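Long-range contacts in exported protein (Bacteroides fragilis, PDB 4JX0), which is of unknown function, binds magnesium ions and joins an N-terminal BT_3987-like beta domain to a second beta-rich domain: residues Asn109-Gly114 and Thr129-Glu134; Lys64-Phe69 and Thr125-Leu130. All coordinates share one frame; numbering follows the deposited sequence.

Contact 1 of 2, residues Asn109-Gly114 and Thr129-Glu134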
loop_
_atom_site.group_PDB
_atom_site.type_symbol
_atom_site.label_atom_id
_atom_site.label_comp_id
_atom_site.label_asym_id
_atom_site.label_seq_id
_atom_site.Cartn_x
_atom_site.Cartn_y
_atom_site.Cartn_z
ATOM N N ASN A 109 20.396 -5.588 -2.563
ATOM C CA ASN A 109 19.359 -4.925 -1.772
ATOM C C ASN A 109 18.585 -5.913 -0.830
ATOM O O ASN A 109 17.714 -5.455 -0.108
ATOM C CB ASN A 109 18.394 -4.175 -2.708
ATOM C CG ASN A 109 19.059 -3.014 -3.410
ATOM O OD1 ASN A 109 19.693 -3.168 -4.448
ATOM N ND2 ASN A 109 19.031 -1.845 -2.804
ATOM N N CYS A 110 18.914 -7.232 -0.808
ATOM C CA CYS A 110 18.305 -8.236 0.087
ATOM C C CYS A 110 19.250 -8.553 1.239
ATOM O O CYS A 110 20.452 -8.699 1.020
ATOM C CB CYS A 110 17.963 -9.524 -0.662
ATOM S SG CYS A 110 16.821 -9.306 -2.044
ATOM N N THR A 111 18.706 -8.754 2.440
ATOM C CA THR A 111 19.470 -9.193 3.607
ATOM C C THR A 111 18.657 -10.306 4.272
ATOM O O THR A 111 17.550 -10.056 4.752
ATOM C CB THR A 111 19.806 -8.021 4.526
ATOM O OG1 THR A 111 20.526 -7.044 3.771
ATOM C CG2 THR A 111 20.630 -8.451 5.730
ATOM N N PHE A 112 19.190 -11.539 4.245
ATOM C CA PHE A 112 18.525 -12.718 4.787
ATOM C C PHE A 112 19.023 -13.061 6.186
ATOM O O PHE A 112 20.214 -13.304 6.371
ATOM C CB PHE A 112 18.732 -13.918 3.864
ATOM C CG PHE A 112 18.063 -13.748 2.528
ATOM C CD1 PHE A 112 16.708 -13.985 2.380
ATOM C CD2 PHE A 112 18.791 -13.362 1.410
ATOM C CE1 PHE A 112 16.097 -13.869 1.137
ATOM C CE2 PHE A 112 18.178 -13.241 0.168
ATOM C CZ PHE A 112 16.833 -13.486 0.041
ATOM N N GLU A 113 18.099 -13.102 7.158
ATOM C CA GLU A 113 18.358 -13.463 8.551
ATOM C C GLU A 113 17.845 -14.886 8.754
ATOM O O GLU A 113 16.693 -15.172 8.429
ATOM C CB GLU A 113 17.647 -12.474 9.486
ATOM C CG GLU A 113 18.121 -12.479 10.929
ATOM C CD GLU A 113 17.179 -11.728 11.854
ATOM O OE1 GLU A 113 17.135 -10.478 11.770
ATOM O OE2 GLU A 113 16.443 -12.389 12.621
ATOM N N GLY A 114 18.708 -15.769 9.246
ATOM C CA GLY A 114 18.365 -17.170 9.464
ATOM C C GLY A 114 17.514 -17.418 10.692
ATOM O O GLY A 114 17.249 -16.499 11.471
ATOM N N THR A 129 15.043 -8.754 4.630
ATOM C CA THR A 129 15.011 -7.309 4.808
ATOM C C THR A 129 15.458 -6.629 3.515
ATOM O O THR A 129 16.518 -6.961 2.978
ATOM C CB THR A 129 15.874 -6.914 6.007
ATOM O OG1 THR A 129 15.475 -7.697 7.138
ATOM C CG2 THR A 129 15.778 -5.427 6.335
ATOM N N LEU A 130 14.640 -5.673 3.030
ATOM C CA LEU A 130 14.900 -4.892 1.817
ATOM C C LEU A 130 15.594 -3.590 2.209
ATOM O O LEU A 130 15.007 -2.800 2.945
ATOM C CB LEU A 130 13.585 -4.602 1.069
ATOM C CG LEU A 130 13.043 -5.729 0.193
ATOM C CD1 LEU A 130 12.891 -7.019 0.967
ATOM C CD2 LEU A 130 11.718 -5.340 -0.403
ATOM N N LYS A 131 16.828 -3.362 1.746
ATOM C CA LYS A 131 17.586 -2.157 2.103
ATOM C C LYS A 131 17.947 -1.306 0.876
ATOM O O LYS A 131 17.987 -1.815 -0.241
ATOM C CB LYS A 131 18.872 -2.541 2.868
ATOM C CG LYS A 131 19.845 -3.458 2.116
ATOM C CD LYS A 131 21.212 -3.490 2.783
ATOM C CE LYS A 131 22.228 -4.251 1.971
ATOM N NZ LYS A 131 23.560 -4.253 2.624
ATOM N N ASP A 132 18.233 -0.013 1.111
ATOM C CA ASP A 132 18.686 0.972 0.115
ATOM C C ASP A 132 17.917 0.915 -1.224
ATOM O O ASP A 132 18.521 0.837 -2.295
ATOM C CB ASP A 132 20.199 0.795 -0.144
ATOM C CG ASP A 132 21.048 0.938 1.105
ATOM O OD1 ASP A 132 20.829 1.910 1.862
ATOM O OD2 ASP A 132 21.945 0.083 1.317
ATOM N N VAL A 133 16.591 0.962 -1.151
ATOM C CA VAL A 133 15.735 0.921 -2.340
ATOM C C VAL A 133 15.635 2.290 -3.015
ATOM O O VAL A 133 15.157 2.345 -4.137
ATOM C CB VAL A 133 14.315 0.363 -2.035
ATOM C CG1 VAL A 133 14.397 -1.044 -1.455
ATOM C CG2 VAL A 133 13.502 1.284 -1.120
ATOM N N GLU A 134 16.058 3.379 -2.341
ATOM C CA GLU A 134 15.978 4.780 -2.807
ATOM C C GLU A 134 16.122 4.986 -4.332
ATOM O O GLU A 134 15.232 5.590 -4.920
ATOM C CB GLU A 134 17.016 5.662 -2.105
ATOM C CG GLU A 134 16.881 5.745 -0.588
ATOM C CD GLU A 134 17.884 4.947 0.233
ATOM O OE1 GLU A 134 18.704 4.207 -0.362
ATOM O OE2 GLU A 134 17.844 5.058 1.482
#
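Asn109 holds Lys131, the first residue past the end of the opposing strand, at two points. Its backbone O accepts the N-H of Lys131 at 2.9 Å. Its side-chain ND2 donates to Lys131 O at 2.8 Å, in the plane of that carbonyl and close to the plane of its own amide. With chi1 at -67° CG stands beside the backbone N, and the amide beyond it reaches Lys131 O. ND2 is also 2.8 Å from Asp132 O, where the chain leaves the strand. Asn109 is buried, and this is the close-packed end of the contact.

The strands are the two arms of an antiparallel beta hairpin. Thr111 and Thr129 form a hydrogen-bonded pair: Thr129 N donates to Thr111 O at 2.8 Å, and Thr111 N returns a more bent bond to Thr129 O at 2.9 Å (136° at the hydrogen). Cys110 faces Leu130 in the adjacent non-hydrogen-bonded pair.

The face with Thr111 and Thr129 is looser and more open to solvent. The extended Lys131 side chain crosses Thr111 at about a right angle. Its CE comes to 3.7 Å from Thr111 OG1, a contact of the aliphatic chain.

The other face turns inward. Cys110 and Leu130 both touch Phe105, and Cys110 also reaches Met144 on strand 142-150. Phe112 points away from segment 129-134 and packs on Leu85 of strand 81-87 and Ile146 of strand 142-150. In the sheet order, strand 110-117 lies between strands 81-87 and 123-130.

Contact 2 of 2, residues Lys64-Phe69 and Thr125-Leu130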
loop_
_atom_site.group_PDB
_atom_site.type_symbol
_atom_site.label_atom_id
_atom_site.label_comp_id
_atom_site.label_asym_id
_atom_site.label_seq_id
_atom_site.Cartn_x
_atom_site.Cartn_y
_atom_site.Cartn_z
ATOM N N LYS A 64 6.435 -1.844 6.149
ATOM C CA LYS A 64 7.646 -2.456 6.692
ATOM C C LYS A 64 8.562 -2.938 5.571
ATOM O O LYS A 64 8.094 -3.375 4.514
ATOM C CB LYS A 64 7.305 -3.609 7.680
ATOM C CG LYS A 64 8.236 -3.707 8.903
ATOM C CD LYS A 64 7.494 -4.006 10.226
ATOM C CE LYS A 64 6.856 -5.381 10.271
ATOM N NZ LYS A 64 6.302 -5.708 11.619
ATOM N N ASN A 65 9.876 -2.805 5.814
ATOM C CA ASN A 65 10.931 -3.221 4.894
ATOM C C ASN A 65 11.434 -4.646 5.222
ATOM O O ASN A 65 12.377 -5.111 4.587
ATOM C CB ASN A 65 12.095 -2.226 4.941
ATOM C CG ASN A 65 12.800 -2.168 6.276
ATOM O OD1 ASN A 65 12.170 -2.285 7.336
ATOM N ND2 ASN A 65 14.107 -1.943 6.268
ATOM N N GLU A 66 10.804 -5.323 6.207
ATOM C CA GLU A 66 11.135 -6.674 6.648
ATOM C C GLU A 66 9.981 -7.626 6.347
ATOM O O GLU A 66 8.829 -7.274 6.590
ATOM C CB GLU A 66 11.419 -6.673 8.154
ATOM C CG GLU A 66 12.637 -5.858 8.546
ATOM C CD GLU A 66 12.843 -5.733 10.041
ATOM O OE1 GLU A 66 12.008 -5.072 10.700
ATOM O OE2 GLU A 66 13.852 -6.273 10.552
ATOM N N LEU A 67 10.293 -8.836 5.839
ATOM C CA LEU A 67 9.313 -9.874 5.534
ATOM C C LEU A 67 9.643 -11.079 6.376
ATOM O O LEU A 67 10.706 -11.665 6.188
ATOM C CB LEU A 67 9.356 -10.223 4.049
ATOM C CG LEU A 67 8.436 -9.421 3.157
ATOM C CD1 LEU A 67 8.950 -9.420 1.733
ATOM C CD2 LEU A 67 7.008 -9.977 3.212
ATOM N N SER A 68 8.772 -11.424 7.335
ATOM C CA SER A 68 8.987 -12.570 8.217
ATOM C C SER A 68 8.216 -13.780 7.680
ATOM O O SER A 68 7.014 -13.678 7.449
ATOM C CB SER A 68 8.552 -12.230 9.635
ATOM O OG SER A 68 9.023 -13.204 10.550
ATOM N N PHE A 69 8.922 -14.906 7.437
ATOM C CA PHE A 69 8.343 -16.145 6.916
ATOM C C PHE A 69 8.365 -17.233 7.968
ATOM O O PHE A 69 9.410 -17.460 8.568
ATOM C CB PHE A 69 9.138 -16.625 5.697
ATOM C CG PHE A 69 9.102 -15.679 4.530
ATOM C CD1 PHE A 69 8.065 -15.729 3.608
ATOM C CD2 PHE A 69 10.094 -14.729 4.359
ATOM C CE1 PHE A 69 8.024 -14.849 2.538
ATOM C CE2 PHE A 69 10.057 -13.856 3.273
ATOM C CZ PHE A 69 9.016 -13.913 2.379
ATOM N N THR A 125 11.114 -18.643 12.450
ATOM C CA THR A 125 10.937 -17.603 11.443
ATOM C C THR A 125 12.277 -17.280 10.803
ATOM O O THR A 125 13.318 -17.347 11.464
ATOM C CB THR A 125 10.280 -16.314 12.022
ATOM O OG1 THR A 125 11.021 -15.850 13.147
ATOM C CG2 THR A 125 8.830 -16.512 12.414
ATOM N N VAL A 126 12.229 -16.902 9.520
ATOM C CA VAL A 126 13.380 -16.478 8.730
ATOM C C VAL A 126 12.989 -15.121 8.141
ATOM O O VAL A 126 11.837 -14.946 7.743
ATOM C CB VAL A 126 13.819 -17.519 7.679
ATOM C CG1 VAL A 126 14.396 -18.749 8.362
ATOM C CG2 VAL A 126 12.676 -17.911 6.760
ATOM N N LYS A 127 13.896 -14.140 8.180
ATOM C CA LYS A 127 13.600 -12.763 7.775
ATOM C C LYS A 127 14.294 -12.362 6.478
ATOM O O LYS A 127 15.442 -12.731 6.251
ATOM C CB LYS A 127 14.041 -11.800 8.897
ATOM C CG LYS A 127 13.073 -10.659 9.155
ATOM C CD LYS A 127 13.666 -9.588 10.079
ATOM C CE LYS A 127 13.796 -10.014 11.528
ATOM N NZ LYS A 127 14.480 -8.983 12.348
ATOM N N LEU A 128 13.592 -11.569 5.653
ATOM C CA LEU A 128 14.099 -10.971 4.423
ATOM C C LEU A 128 13.936 -9.492 4.593
ATOM O O LEU A 128 12.806 -9.031 4.729
ATOM C CB LEU A 128 13.334 -11.481 3.194
ATOM C CG LEU A 128 13.508 -10.703 1.876
ATOM C CD1 LEU A 128 14.980 -10.454 1.533
ATOM C CD2 LEU A 128 12.832 -11.423 0.743
ATOM N N THR A 129 15.043 -8.754 4.630
ATOM C CA THR A 129 15.011 -7.309 4.808
ATOM C C THR A 129 15.458 -6.629 3.515
ATOM O O THR A 129 16.518 -6.961 2.978
ATOM C CB THR A 129 15.874 -6.914 6.007
ATOM O OG1 THR A 129 15.475 -7.697 7.138
ATOM C CG2 THR A 129 15.778 -5.427 6.335
ATOM N N LEU A 130 14.640 -5.673 3.030
ATOM C CA LEU A 130 14.900 -4.892 1.817
ATOM C C LEU A 130 15.594 -3.590 2.209
ATOM O O LEU A 130 15.007 -2.800 2.945
ATOM C CB LEU A 130 13.585 -4.602 1.069
ATOM C CG LEU A 130 13.043 -5.729 0.193
ATOM C CD1 LEU A 130 12.891 -7.019 0.967
ATOM C CD2 LEU A 130 11.718 -5.340 -0.403
#
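Strands 66-69 and 125-130 run antiparallel at 163°, their axes 4.6 Å apart at closest approach, and Leu67 with Leu128 and Phe69 with Val126 form the hydrogen-bonded pairs. They are neighbours in the large mixed sheet of the BT_3987-like N-terminal domain, which belongs to the E-set clan. The ladder extends one bond beyond the start of strand 66-69, where Leu130 N donates to Asn65 O at 2.8 Å, nearly straight at the hydrogen (174°).

The face with Leu67, Phe69, Val126 and Leu128 is apolar. Phe69 and Leu128 lie side by side and point the same way. Leu128 CB sits at the edge of the ring, 4.0 Å from Phe69 CE2. Nearer the backbone, Phe69 CB meets Val126 CG2 at 3.9 Å. The ring also packs edge-to-face with Tyr166, and Leu67 and Leu130 both touch Leu50 of strand 47-54.

The other face is polar. Glu66 lies alongside Thr129, and its CG is 3.7 Å from Thr129 OG1. Ser68 OG rests near the CB and CG2 of Thr125. The Lys127 chain is bent at chi3 (-72°), which sets CE, and its CD packs 3.4 Å from Glu66 OE2. Its ammonium group has its stronger partner in Glu113, on strand 110-117. Across this contact it makes a salt bridge to Glu66 whose hydrogen bond is weak, with Lys127 NZ 3.3 Å from Glu66 OE2.

Overall arrangement
Contacts 1 and 2 lie on the two edges of strand 123-130, which pairs with strand 110-117 on one edge and strand 66-73 on the other. Their centres are about 8 Å apart, and they share Thr129 and Leu130. Lys127 ties them together: its NZ is 3.1 Å from Glu113 OE1 in a salt bridge. On the apolar face, Leu128 CD1 packs 3.6 Å from Phe112 CE1 and 3.8 Å from Cys110 CB. Both contacts lie away from the magnesium site formed by Ser208, Asp211, Asn213, Asn314 and Glu315. A bound magnesium ion does lie about 6 Å from the Thr125 side chain of contact 2.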